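Local atomic coordinates of peptide ABC transporter permease (Staphylococcus hominis, PDB entry 6EXS), a protein that binds a thioalcohol-conjugated peptide, a malodour precursor of the human axilla, and probably carries it across the membrane as a POT-family transporter. Residues S165-Q170 / E332-S337; L341-F346 / I408-L413; G376-L381 / I400-I405. All coordinates share one frame; numbering follows the deposited sequence.

Contact 1 (S165-Q170 / E332-S337); sequences SPIILQ and EALFQS. With C3H (2-[[(2~{R})-2-azanyl-3-[(3~{S})-3-methyl-1-oxidanyl-hexan-3-yl]sulfanyl-propanoyl]amino]ethanoic acid), chain O.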
loop_
_atom_site.group_PDB
_atom_site.type_symbol
_atom_site.label_atom_id
_atom_site.label_comp_id
_atom_site.label_asym_id
_atom_site.label_seq_id
_atom_site.Cartn_x
_atom_site.Cartn_y
_atom_site.Cartn_z
ATOM N N SER A 165 -15.848 -1.950 2.138
ATOM C CA SER A 165 -15.714 -3.254 1.479
ATOM C C SER A 165 -15.549 -4.466 2.434
ATOM O O SER A 165 -16.261 -5.436 2.185
ATOM C CB SER A 165 -14.620 -3.243 0.422
ATOM O OG SER A 165 -13.349 -2.880 0.935
ATOM N N PRO A 166 -14.704 -4.485 3.512
ATOM C CA PRO A 166 -14.668 -5.673 4.390
ATOM C C PRO A 166 -16.014 -5.918 5.092
ATOM O O PRO A 166 -16.423 -7.078 5.230
ATOM C CB PRO A 166 -13.548 -5.340 5.387
ATOM C CG PRO A 166 -12.727 -4.276 4.707
ATOM C CD PRO A 166 -13.768 -3.457 4.013
ATOM N N ILE A 167 -16.732 -4.825 5.465
ATOM C CA ILE A 167 -18.063 -4.881 6.084
ATOM C C ILE A 167 -19.051 -5.579 5.132
ATOM O O ILE A 167 -19.803 -6.449 5.584
ATOM C CB ILE A 167 -18.549 -3.478 6.569
ATOM C CG1 ILE A 167 -17.626 -2.914 7.682
ATOM C CG2 ILE A 167 -20.014 -3.493 7.035
ATOM C CD1 ILE A 167 -17.816 -1.393 8.021
ATOM N N ILE A 168 -18.998 -5.257 3.817
ATOM C CA ILE A 168 -19.884 -5.848 2.793
ATOM C C ILE A 168 -19.526 -7.312 2.479
ATOM O O ILE A 168 -20.429 -8.146 2.340
ATOM C CB ILE A 168 -19.971 -4.962 1.506
ATOM C CG1 ILE A 168 -20.744 -3.647 1.810
ATOM C CG2 ILE A 168 -20.605 -5.719 0.310
ATOM C CD1 ILE A 168 -20.850 -2.666 0.682
ATOM N N LEU A 169 -18.225 -7.623 2.386
ATOM C CA LEU A 169 -17.753 -8.946 1.996
ATOM C C LEU A 169 -17.598 -9.940 3.144
ATOM O O LEU A 169 -17.385 -11.126 2.876
ATOM C CB LEU A 169 -16.475 -8.830 1.176
ATOM C CG LEU A 169 -16.705 -8.143 -0.174
ATOM C CD1 LEU A 169 -15.442 -7.655 -0.745
ATOM C CD2 LEU A 169 -17.404 -9.054 -1.164
ATOM N N GLN A 170 -17.837 -9.509 4.401
ATOM C CA GLN A 170 -17.806 -10.408 5.553
ATOM C C GLN A 170 -18.835 -11.522 5.383
ATOM O O GLN A 170 -18.533 -12.672 5.713
ATOM C CB GLN A 170 -18.002 -9.648 6.878
ATOM C CG GLN A 170 -17.969 -10.538 8.136
ATOM C CD GLN A 170 -16.748 -11.431 8.243
ATOM O OE1 GLN A 170 -15.604 -10.992 8.084
ATOM N NE2 GLN A 170 -16.959 -12.691 8.607
ATOM N N GLU A 332 -13.929 -11.823 11.020
ATOM C CA GLU A 332 -12.478 -11.782 10.757
ATOM C C GLU A 332 -12.064 -10.756 9.710
ATOM O O GLU A 332 -11.003 -10.161 9.883
ATOM C CB GLU A 332 -11.891 -13.169 10.436
ATOM C CG GLU A 332 -12.503 -13.883 9.241
ATOM C CD GLU A 332 -13.661 -14.812 9.541
ATOM O OE1 GLU A 332 -14.676 -14.345 10.105
ATOM O OE2 GLU A 332 -13.575 -16.002 9.161
ATOM N N ALA A 333 -12.895 -10.503 8.666
ATOM C CA ALA A 333 -12.570 -9.505 7.630
ATOM C C ALA A 333 -12.711 -8.054 8.104
ATOM O O ALA A 333 -12.089 -7.168 7.516
ATOM C CB ALA A 333 -13.390 -9.735 6.370
ATOM N N LEU A 334 -13.476 -7.818 9.195
ATOM C CA LEU A 334 -13.680 -6.487 9.786
ATOM C C LEU A 334 -12.435 -5.925 10.479
ATOM O O LEU A 334 -12.372 -4.721 10.709
ATOM C CB LEU A 334 -14.897 -6.459 10.717
ATOM C CG LEU A 334 -16.196 -6.039 10.050
ATOM C CD1 LEU A 334 -16.911 -7.214 9.453
ATOM C CD2 LEU A 334 -17.099 -5.353 11.035
ATOM N N PHE A 335 -11.420 -6.770 10.754
ATOM C CA PHE A 335 -10.128 -6.329 11.299
ATOM C C PHE A 335 -9.454 -5.329 10.343
ATOM O O PHE A 335 -8.684 -4.496 10.809
ATOM C CB PHE A 335 -9.176 -7.520 11.467
ATOM C CG PHE A 335 -9.360 -8.366 12.699
ATOM C CD1 PHE A 335 -9.391 -7.786 13.965
ATOM C CD2 PHE A 335 -9.406 -9.752 12.608
ATOM C CE1 PHE A 335 -9.524 -8.574 15.109
ATOM C CE2 PHE A 335 -9.527 -10.540 13.756
ATOM C CZ PHE A 335 -9.599 -9.946 14.995
ATOM N N GLN A 336 -9.736 -5.432 9.010
ATOM C CA GLN A 336 -9.204 -4.574 7.928
ATOM C C GLN A 336 -9.839 -3.173 7.869
ATOM O O GLN A 336 -9.282 -2.279 7.220
ATOM C CB GLN A 336 -9.373 -5.254 6.548
ATOM C CG GLN A 336 -8.734 -6.618 6.420
ATOM C CD GLN A 336 -7.278 -6.543 6.746
ATOM O OE1 GLN A 336 -6.847 -6.957 7.826
ATOM N NE2 GLN A 336 -6.504 -5.952 5.840
ATOM N N SER A 337 -11.022 -3.021 8.489
ATOM C CA SER A 337 -11.814 -1.799 8.551
ATOM C C SER A 337 -11.389 -0.887 9.714
ATOM O O SER A 337 -11.748 0.298 9.699
ATOM C CB SER A 337 -13.304 -2.140 8.677
ATOM O OG SER A 337 -13.838 -2.699 7.485
HETATM O O2 C3H O . -5.201 2.328 2.216
HETATM C C11 C3H O . -5.461 2.778 3.275
HETATM O O3 C3H O . -5.014 3.907 3.699
HETATM C C10 C3H O . -6.297 2.094 4.317
HETATM N N1 C3H O . -6.239 0.654 4.240
HETATM C C9 C3H O . -5.285 -0.034 4.845
HETATM O O1 C3H O . -4.098 0.238 4.742
HETATM C C8 C3H O . -5.682 -1.185 5.708
HETATM N N C3H O . -7.058 -1.555 5.410
HETATM C C7 C3H O . -4.794 -2.401 5.437
HETATM S S C3H O . -3.474 -2.756 6.628
HETATM C C3 C3H O . -4.170 -3.268 8.289
HETATM C C4 C3H O . -4.850 -4.594 8.070
HETATM C C5 C3H O . -5.075 -2.128 8.776
HETATM C C6 C3H O . -5.924 -2.393 9.998
HETATM O O C3H O . -7.284 -2.304 9.727
HETATM C C2 C3H O . -3.056 -3.433 9.320
HETATM C C1 C3H O . -3.122 -2.493 10.512
HETATM C C C3H O . -1.993 -2.743 11.474
#
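Q170, on helix 147-174, reaches across to L334, A333 and E332 in the loop that leads into helix 338-357. Its CB and CG are each 3.7 Å from CD1 of L334, the two side chains crossing at about a right angle. CG stands anti to the backbone N (chi1 -180°), and a bend at chi2 (53°) turns CD toward the backbone N atoms of E332 and A333. The amide uses both ends. OE1 of Q170 accepts the N-H of A333 at 2.8 Å, with the donor tilted 17° from the carbonyl plane. NE2 of Q170 donates to OE1 of E332 at 3.2 Å, arriving from above the carboxylate plane; NE2 also bonds to D174, and OE1 of E332 forms a salt bridge with R329. In the Major Facilitator fold, helix bundles from the two halves of the chain face each other around a central pocket, and here a helix of the first half meets a loop of the second. One turn before Q170 the helix is kinked at P166, whose ring sits against that loop: CB lies 3.2 Å from O of A333, and CG 3.4 Å from OG of S337, which is hydrogen-bonded to O of L163. Two loop carbonyls bind the ligand: O of F335 accepts from its hydroxyl O at 2.8 Å and O of Q336 from its amine N at 3.0 Å.

Contact 2 (L341-F346 / I408-L413); sequences LFILLF and IGELCL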
loop_
_atom_site.group_PDB
_atom_site.type_symbol
_atom_site.label_atom_id
_atom_site.label_comp_id
_atom_site.label_asym_id
_atom_site.label_seq_id
_atom_site.Cartn_x
_atom_site.Cartn_y
_atom_site.Cartn_z
ATOM N N LEU A 341 -11.100 3.361 9.405
ATOM C CA LEU A 341 -12.084 4.070 10.237
ATOM C C LEU A 341 -11.400 5.133 11.112
ATOM O O LEU A 341 -11.863 6.279 11.149
ATOM C CB LEU A 341 -12.902 3.107 11.117
ATOM C CG LEU A 341 -13.895 3.755 12.107
ATOM C CD1 LEU A 341 -15.056 4.417 11.379
ATOM C CD2 LEU A 341 -14.408 2.749 13.112
ATOM N N PHE A 342 -10.297 4.763 11.793
ATOM C CA PHE A 342 -9.545 5.682 12.657
ATOM C C PHE A 342 -8.856 6.797 11.877
ATOM O O PHE A 342 -8.764 7.912 12.387
ATOM C CB PHE A 342 -8.571 4.926 13.563
ATOM C CG PHE A 342 -9.250 4.401 14.807
ATOM C CD1 PHE A 342 -10.110 3.307 14.743
ATOM C CD2 PHE A 342 -9.058 5.020 16.036
ATOM C CE1 PHE A 342 -10.772 2.849 15.884
ATOM C CE2 PHE A 342 -9.711 4.551 17.183
ATOM C CZ PHE A 342 -10.565 3.472 17.099
ATOM N N ILE A 343 -8.414 6.513 10.630
ATOM C CA ILE A 343 -7.825 7.524 9.753
ATOM C C ILE A 343 -8.932 8.529 9.424
ATOM O O ILE A 343 -8.735 9.715 9.633
ATOM C CB ILE A 343 -7.150 6.914 8.489
ATOM C CG1 ILE A 343 -5.882 6.115 8.874
ATOM C CG2 ILE A 343 -6.798 8.020 7.468
ATOM C CD1 ILE A 343 -5.336 5.246 7.802
ATOM N N LEU A 344 -10.109 8.047 8.986
ATOM C CA LEU A 344 -11.258 8.894 8.660
ATOM C C LEU A 344 -11.714 9.773 9.821
ATOM O O LEU A 344 -11.977 10.956 9.617
ATOM C CB LEU A 344 -12.437 8.065 8.104
ATOM C CG LEU A 344 -12.317 7.577 6.657
ATOM C CD1 LEU A 344 -13.222 6.401 6.418
ATOM C CD2 LEU A 344 -12.631 8.669 5.663
ATOM N N LEU A 345 -11.770 9.219 11.035
ATOM C CA LEU A 345 -12.220 9.978 12.206
ATOM C C LEU A 345 -11.179 10.921 12.785
ATOM O O LEU A 345 -11.547 12.008 13.232
ATOM C CB LEU A 345 -12.711 9.048 13.343
ATOM C CG LEU A 345 -13.842 8.057 13.070
ATOM C CD1 LEU A 345 -13.932 7.041 14.190
ATOM C CD2 LEU A 345 -15.169 8.761 12.857
ATOM N N PHE A 346 -9.902 10.502 12.838
ATOM C CA PHE A 346 -8.899 11.298 13.535
ATOM C C PHE A 346 -7.793 11.945 12.672
ATOM O O PHE A 346 -7.030 12.729 13.239
ATOM C CB PHE A 346 -8.294 10.469 14.677
ATOM C CG PHE A 346 -9.364 9.914 15.597
ATOM C CD1 PHE A 346 -10.110 10.758 16.418
ATOM C CD2 PHE A 346 -9.662 8.557 15.605
ATOM C CE1 PHE A 346 -11.120 10.247 17.245
ATOM C CE2 PHE A 346 -10.674 8.047 16.434
ATOM C CZ PHE A 346 -11.388 8.893 17.254
ATOM N N ILE A 408 -2.864 4.965 15.397
ATOM C CA ILE A 408 -2.531 6.230 16.076
ATOM C C ILE A 408 -1.093 6.646 15.675
ATOM O O ILE A 408 -0.832 7.836 15.471
ATOM C CB ILE A 408 -2.769 6.195 17.621
ATOM C CG1 ILE A 408 -4.276 6.133 17.946
ATOM C CG2 ILE A 408 -2.120 7.411 18.319
ATOM C CD1 ILE A 408 -4.586 5.651 19.343
ATOM N N GLY A 409 -0.218 5.649 15.510
ATOM C CA GLY A 409 1.148 5.820 15.036
ATOM C C GLY A 409 1.200 6.245 13.577
ATOM O O GLY A 409 2.038 7.071 13.204
ATOM N N GLU A 410 0.276 5.719 12.744
ATOM C CA GLU A 410 0.172 6.063 11.316
ATOM C C GLU A 410 -0.212 7.536 11.113
ATOM O O GLU A 410 0.263 8.167 10.166
ATOM C CB GLU A 410 -0.834 5.149 10.597
ATOM C CG GLU A 410 -0.610 5.091 9.101
ATOM C CD GLU A 410 -1.524 4.159 8.339
ATOM O OE1 GLU A 410 -1.681 2.991 8.760
ATOM O OE2 GLU A 410 -2.015 4.572 7.265
ATOM N N LEU A 411 -1.056 8.076 12.016
ATOM C CA LEU A 411 -1.517 9.466 11.997
ATOM C C LEU A 411 -0.356 10.442 12.222
ATOM O O LEU A 411 -0.434 11.585 11.768
ATOM C CB LEU A 411 -2.641 9.692 13.036
ATOM C CG LEU A 411 -3.933 8.851 12.889
ATOM C CD1 LEU A 411 -4.740 8.856 14.171
ATOM C CD2 LEU A 411 -4.792 9.321 11.713
ATOM N N CYS A 412 0.725 9.977 12.900
ATOM C CA CYS A 412 1.949 10.736 13.188
ATOM C C CYS A 412 2.905 10.704 12.007
ATOM O O CYS A 412 3.570 11.696 11.733
ATOM C CB CYS A 412 2.641 10.194 14.435
ATOM S SG CYS A 412 1.598 10.137 15.907
ATOM N N LEU A 413 3.020 9.530 11.370
ATOM C CA LEU A 413 3.963 9.188 10.314
ATOM C C LEU A 413 3.534 9.540 8.882
ATOM O O LEU A 413 4.344 10.109 8.149
ATOM C CB LEU A 413 4.259 7.679 10.431
ATOM C CG LEU A 413 5.503 7.155 9.752
ATOM C CD1 LEU A 413 6.424 6.496 10.753
ATOM C CD2 LEU A 413 5.139 6.193 8.652
#
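Where F342, I343 and F346 meet E410 and L411, the axes of segments 341-346 and 408-413 approach to 10.0 Å with a crossing angle of -56°, bringing CA of I343 to 7.0 Å from CA of L411. L411 carries much of the contact. Its CG, anti to the carbonyl carbon (chi1 -60°), is directed toward the facing helix. The two methyls settle against different parts of the facing turn. CD1 of L411 touches CB of F346 at 3.9 Å. CD2 of L411 rests largely on backbone, 4.0 Å from CA of I343 and 4.3 Å from O of F342, with the carbonyl carbon of F346 also close by. The leucine is thus pressed onto the main chain of one helical turn as much as onto its side chains. Past CB, the ring of F346 leads away from the contact and has CB of L345 over one face, offset toward the rim. Separately, I343 extends CD1 to OE2 of E410 at 3.4 Å, a methyl against a carboxylate oxygen. The glutamate chain is extended beyond CG, which carries the carboxylate out to this methyl and to N339, a ligand-pocket residue on helix 338-357 whose ND2 is hydrogen-bonded to OE1 of E410. The backbone N of N339 is hydrogen-bonded to the ligand. F298, W299 and Q302 of helix 279-302 also touch E410. The two segments themselves are therefore held together by van der Waals packing, while a directional tie between their helices is the hydrogen bond from E410 to N339; through it the glutamate acts as a second-shell partner, which would help to position a residue whose backbone N-H bonds the ligand.

Contact 3 (G376-L381 / I400-I405); sequences GLSYIL and ILSYVI. With OLC ((2R)-2,3-dihydroxypropyl (9Z)-octadec-9-enoate), chain F; C3H (2-[[(2~{R})-2-azanyl-3-[(3~{S})-3-methyl-1-oxidanyl-hexan-3-yl]sulfanyl-propanoyl]amino]ethanoic acid), chain O; OLC ((2R)-2,3-dihydroxypropyl (9Z)-octadec-9-enoate), chain B.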
loop_
_atom_site.group_PDB
_atom_site.type_symbol
_atom_site.label_atom_id
_atom_site.label_comp_id
_atom_site.label_asym_id
_atom_site.label_seq_id
_atom_site.Cartn_x
_atom_site.Cartn_y
_atom_site.Cartn_z
ATOM N N GLY A 376 5.687 -0.419 17.352
ATOM C CA GLY A 376 6.398 -1.377 18.199
ATOM C C GLY A 376 5.666 -1.706 19.488
ATOM O O GLY A 376 5.651 -2.864 19.915
ATOM N N LEU A 377 5.044 -0.678 20.112
ATOM C CA LEU A 377 4.248 -0.803 21.346
ATOM C C LEU A 377 2.961 -1.614 21.131
ATOM O O LEU A 377 2.477 -2.237 22.074
ATOM C CB LEU A 377 3.927 0.568 21.957
ATOM C CG LEU A 377 5.084 1.247 22.685
ATOM C CD1 LEU A 377 4.932 2.754 22.657
ATOM C CD2 LEU A 377 5.257 0.710 24.118
ATOM N N SER A 378 2.428 -1.621 19.888
ATOM C CA SER A 378 1.234 -2.375 19.514
ATOM C C SER A 378 1.546 -3.881 19.427
ATOM O O SER A 378 0.671 -4.701 19.711
ATOM C CB SER A 378 0.633 -1.837 18.216
ATOM O OG SER A 378 1.311 -2.280 17.052
ATOM N N TYR A 379 2.805 -4.229 19.065
ATOM C CA TYR A 379 3.307 -5.612 19.012
ATOM C C TYR A 379 3.756 -6.118 20.403
ATOM O O TYR A 379 3.547 -7.288 20.705
ATOM C CB TYR A 379 4.388 -5.791 17.930
ATOM C CG TYR A 379 3.866 -6.435 16.660
ATOM C CD1 TYR A 379 2.550 -6.242 16.242
ATOM C CD2 TYR A 379 4.702 -7.207 15.853
ATOM C CE1 TYR A 379 2.066 -6.832 15.073
ATOM C CE2 TYR A 379 4.234 -7.789 14.673
ATOM C CZ TYR A 379 2.913 -7.604 14.293
ATOM O OH TYR A 379 2.433 -8.182 13.149
ATOM N N ILE A 380 4.294 -5.228 21.267
ATOM C CA ILE A 380 4.636 -5.563 22.663
ATOM C C ILE A 380 3.318 -5.824 23.425
ATOM O O ILE A 380 3.253 -6.761 24.219
ATOM C CB ILE A 380 5.509 -4.453 23.338
ATOM C CG1 ILE A 380 6.934 -4.345 22.705
ATOM C CG2 ILE A 380 5.579 -4.585 24.864
ATOM C CD1 ILE A 380 7.856 -5.590 22.757
ATOM N N LEU A 381 2.264 -5.024 23.146
ATOM C CA LEU A 381 0.935 -5.170 23.751
ATOM C C LEU A 381 0.360 -6.565 23.467
ATOM O O LEU A 381 0.120 -7.298 24.424
ATOM C CB LEU A 381 -0.024 -4.038 23.278
ATOM C CG LEU A 381 -1.518 -3.982 23.738
ATOM C CD1 LEU A 381 -2.443 -4.875 22.900
ATOM C CD2 LEU A 381 -1.697 -4.160 25.234
ATOM N N ILE A 400 -8.046 -5.779 18.777
ATOM C CA ILE A 400 -8.558 -4.490 18.312
ATOM C C ILE A 400 -7.698 -3.333 18.876
ATOM O O ILE A 400 -7.364 -2.414 18.129
ATOM C CB ILE A 400 -10.092 -4.349 18.584
ATOM C CG1 ILE A 400 -10.888 -5.370 17.713
ATOM C CG2 ILE A 400 -10.575 -2.896 18.331
ATOM C CD1 ILE A 400 -12.311 -5.638 18.128
ATOM N N LEU A 401 -7.300 -3.413 20.167
ATOM C CA LEU A 401 -6.427 -2.429 20.824
ATOM C C LEU A 401 -5.060 -2.366 20.123
ATOM O O LEU A 401 -4.508 -1.277 19.977
ATOM C CB LEU A 401 -6.281 -2.718 22.339
ATOM C CG LEU A 401 -5.375 -1.797 23.195
ATOM C CD1 LEU A 401 -5.670 -0.287 22.981
ATOM C CD2 LEU A 401 -5.463 -2.165 24.657
ATOM N N SER A 402 -4.546 -3.513 19.648
ATOM C CA SER A 402 -3.280 -3.551 18.905
ATOM C C SER A 402 -3.389 -2.752 17.589
ATOM O O SER A 402 -2.515 -1.938 17.307
ATOM C CB SER A 402 -2.852 -4.985 18.636
ATOM O OG SER A 402 -1.549 -4.982 18.080
ATOM N N TYR A 403 -4.498 -2.933 16.835
ATOM C CA TYR A 403 -4.792 -2.204 15.596
ATOM C C TYR A 403 -4.890 -0.691 15.854
ATOM O O TYR A 403 -4.343 0.093 15.083
ATOM C CB TYR A 403 -6.109 -2.704 14.974
ATOM C CG TYR A 403 -5.964 -3.981 14.176
ATOM C CD1 TYR A 403 -5.378 -3.973 12.910
ATOM C CD2 TYR A 403 -6.435 -5.194 14.670
ATOM C CE1 TYR A 403 -5.253 -5.143 12.164
ATOM C CE2 TYR A 403 -6.280 -6.376 13.951
ATOM C CZ TYR A 403 -5.703 -6.345 12.690
ATOM O OH TYR A 403 -5.564 -7.505 11.966
ATOM N N VAL A 404 -5.577 -0.298 16.947
ATOM C CA VAL A 404 -5.798 1.098 17.338
ATOM C C VAL A 404 -4.476 1.795 17.681
ATOM O O VAL A 404 -4.283 2.938 17.266
ATOM C CB VAL A 404 -6.873 1.249 18.458
ATOM C CG1 VAL A 404 -7.001 2.699 18.919
ATOM C CG2 VAL A 404 -8.234 0.704 18.010
ATOM N N ILE A 405 -3.558 1.116 18.402
ATOM C CA ILE A 405 -2.259 1.712 18.753
ATOM C C ILE A 405 -1.427 1.959 17.485
ATOM O O ILE A 405 -0.837 3.031 17.328
ATOM C CB ILE A 405 -1.501 0.918 19.855
ATOM C CG1 ILE A 405 -2.328 0.868 21.169
ATOM C CG2 ILE A 405 -0.087 1.507 20.110
ATOM C CD1 ILE A 405 -1.977 -0.315 22.102
HETATM C C18 OLC F . -1.512 7.606 22.246
HETATM C C10 OLC F . 2.126 -1.257 25.662
HETATM C C9 OLC F . 1.955 -2.426 26.272
HETATM C C17 OLC F . -0.558 6.831 23.132
HETATM C C11 OLC F . 1.502 0.068 26.018
HETATM C C8 OLC F . 1.073 -2.721 27.461
HETATM C C24 OLC F . -4.508 -13.022 33.231
HETATM C C16 OLC F . -0.830 5.330 23.174
HETATM C C12 OLC F . 0.970 0.841 24.815
HETATM C C7 OLC F . 0.985 -4.207 27.793
HETATM C C15 OLC F . 0.088 4.580 24.130
HETATM C C13 OLC F . 0.773 2.324 25.084
HETATM C C6 OLC F . -0.076 -4.549 28.826
HETATM C C14 OLC F . 0.084 3.070 23.957
HETATM C C5 OLC F . -0.070 -6.001 29.282
HETATM C C4 OLC F . -0.968 -6.921 28.470
HETATM C C3 OLC F . -2.075 -7.589 29.275
HETATM C C2 OLC F . -1.713 -8.978 29.802
HETATM C C21 OLC F . -3.558 -11.871 31.203
HETATM C C1 OLC F . -2.887 -9.741 30.352
HETATM C C22 OLC F . -3.327 -12.281 32.639
HETATM O O19 OLC F . -4.023 -9.340 30.365
HETATM O O25 OLC F . -4.686 -14.305 32.638
HETATM O O23 OLC F . -2.140 -13.078 32.743
HETATM O O20 OLC F . -2.513 -10.940 30.823
HETATM O O2 C3H O . -5.201 2.328 2.216
HETATM C C11 C3H O . -5.461 2.778 3.275
HETATM O O3 C3H O . -5.014 3.907 3.699
HETATM C C10 C3H O . -6.297 2.094 4.317
HETATM N N1 C3H O . -6.239 0.654 4.240
HETATM C C9 C3H O . -5.285 -0.034 4.845
HETATM O O1 C3H O . -4.098 0.238 4.742
HETATM C C8 C3H O . -5.682 -1.185 5.708
HETATM N N C3H O . -7.058 -1.555 5.410
HETATM C C7 C3H O . -4.794 -2.401 5.437
HETATM S S C3H O . -3.474 -2.756 6.628
HETATM C C3 C3H O . -4.170 -3.268 8.289
HETATM C C4 C3H O . -4.850 -4.594 8.070
HETATM C C5 C3H O . -5.075 -2.128 8.776
HETATM C C6 C3H O . -5.924 -2.393 9.998
HETATM O O C3H O . -7.284 -2.304 9.727
HETATM C C2 C3H O . -3.056 -3.433 9.320
HETATM C C1 C3H O . -3.122 -2.493 10.512
HETATM C C C3H O . -1.993 -2.743 11.474
HETATM C C18 OLC B . -15.789 -1.314 12.188
HETATM C C10 OLC B . -11.815 0.385 20.570
HETATM C C9 OLC B . -10.900 -0.106 21.404
HETATM C C17 OLC B . -14.360 -1.451 12.666
HETATM C C11 OLC B . -12.954 -0.340 19.888
HETATM C C8 OLC B . -10.740 -1.529 21.877
HETATM C C24 OLC B . -9.527 -8.304 31.019
HETATM C C16 OLC B . -14.224 -1.996 14.076
HETATM C C12 OLC B . -13.074 -0.010 18.393
HETATM C C7 OLC B . -11.230 -1.791 23.306
HETATM C C15 OLC B . -14.174 -0.946 15.175
HETATM C C13 OLC B . -14.314 -0.580 17.719
HETATM C C6 OLC B . -10.328 -1.287 24.436
HETATM C C14 OLC B . -14.016 -1.539 16.572
HETATM C C5 OLC B . -9.104 -2.144 24.774
HETATM C C4 OLC B . -9.352 -3.478 25.485
HETATM C C3 OLC B . -9.740 -3.384 26.954
HETATM C C2 OLC B . -9.297 -4.593 27.783
HETATM C C21 OLC B . -10.386 -7.995 28.650
HETATM C C1 OLC B . -10.233 -5.770 27.781
HETATM C C22 OLC B . -10.608 -8.628 30.010
HETATM O O19 OLC B . -11.114 -5.947 26.984
HETATM O O25 OLC B . -8.280 -8.883 30.655
HETATM O O23 OLC B . -11.890 -8.269 30.529
HETATM O O20 OLC B . -9.942 -6.619 28.777
HETATM O O HOH W 1 -0.062 -4.231 15.804
#
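S402 and S378 join helix 396-418 to helix 364-389 through a side chain on one and a carbonyl on the other. OG of S402, anti to its own backbone N (chi1 -172°), donates to O of S378 at 2.8 Å, approaching from well above the carbonyl plane, 54° out of it. A water donates to both serine hydroxyls, 2.7 Å from OG of S378 and 2.8 Å from OG of S402, so that OG of S402 gives one bond and receives another. OG of S378 sits between the backbone N and the carbonyl carbon, a position from which it also bonds O of A375 within its own helix. The small side chain lets the backbones come close: CB of S378 is 3.3 Å from O of S402. Beside this polar patch lies an apolar layer. L381 crosses I405 at about a right angle, its CG 4.0 Å from CD1 of I405, while its CD1 reaches toward CG of L401. L381 and L401 also meet lipid: CD2 of L381 touches C7 of one monoolein molecule at 3.7 Å, and L401 packs on a second. Y403 leaves its helix on the side away from segment 376-381, and its ring lines the pocket, where CD1 of Y403 is 3.4 Å from ligand atom C6 and ligand atom C2 lies at the ring edge in plane; a bond from OH to O of G305 anchors the far end of the ring. The segments run nearly antiparallel, at 168° and 8.3 Å between axes. They form a transmembrane helical hairpin of the Major Facilitator fold, packed closely at a serine pair, with one helix in contact with both lipid and the binding site of the conjugated peptide.

How the contacts relate
Along the chain contact 1 closes before the other two begin, and contact 3 lies within the span bridged by contact 2. Segment 332-337 runs almost directly into helix 338-357, so contacts 1 and 2 adjoin in sequence although their centres are about 18 Å apart. Contacts 2 and 3 share helix 396-418, have centres about 13 Å apart, and touch where CE2 of F342 meets CG1 of V404 at 3.7 Å. Contact 1, about 19 Å from contact 3 between centres, reaches it through the rings of F335 and Y403. Contacts 1 and 3 each supply residues to the ligand pocket, and I343 of contact 2 comes to about 4 Å from the ligand (nearest atoms).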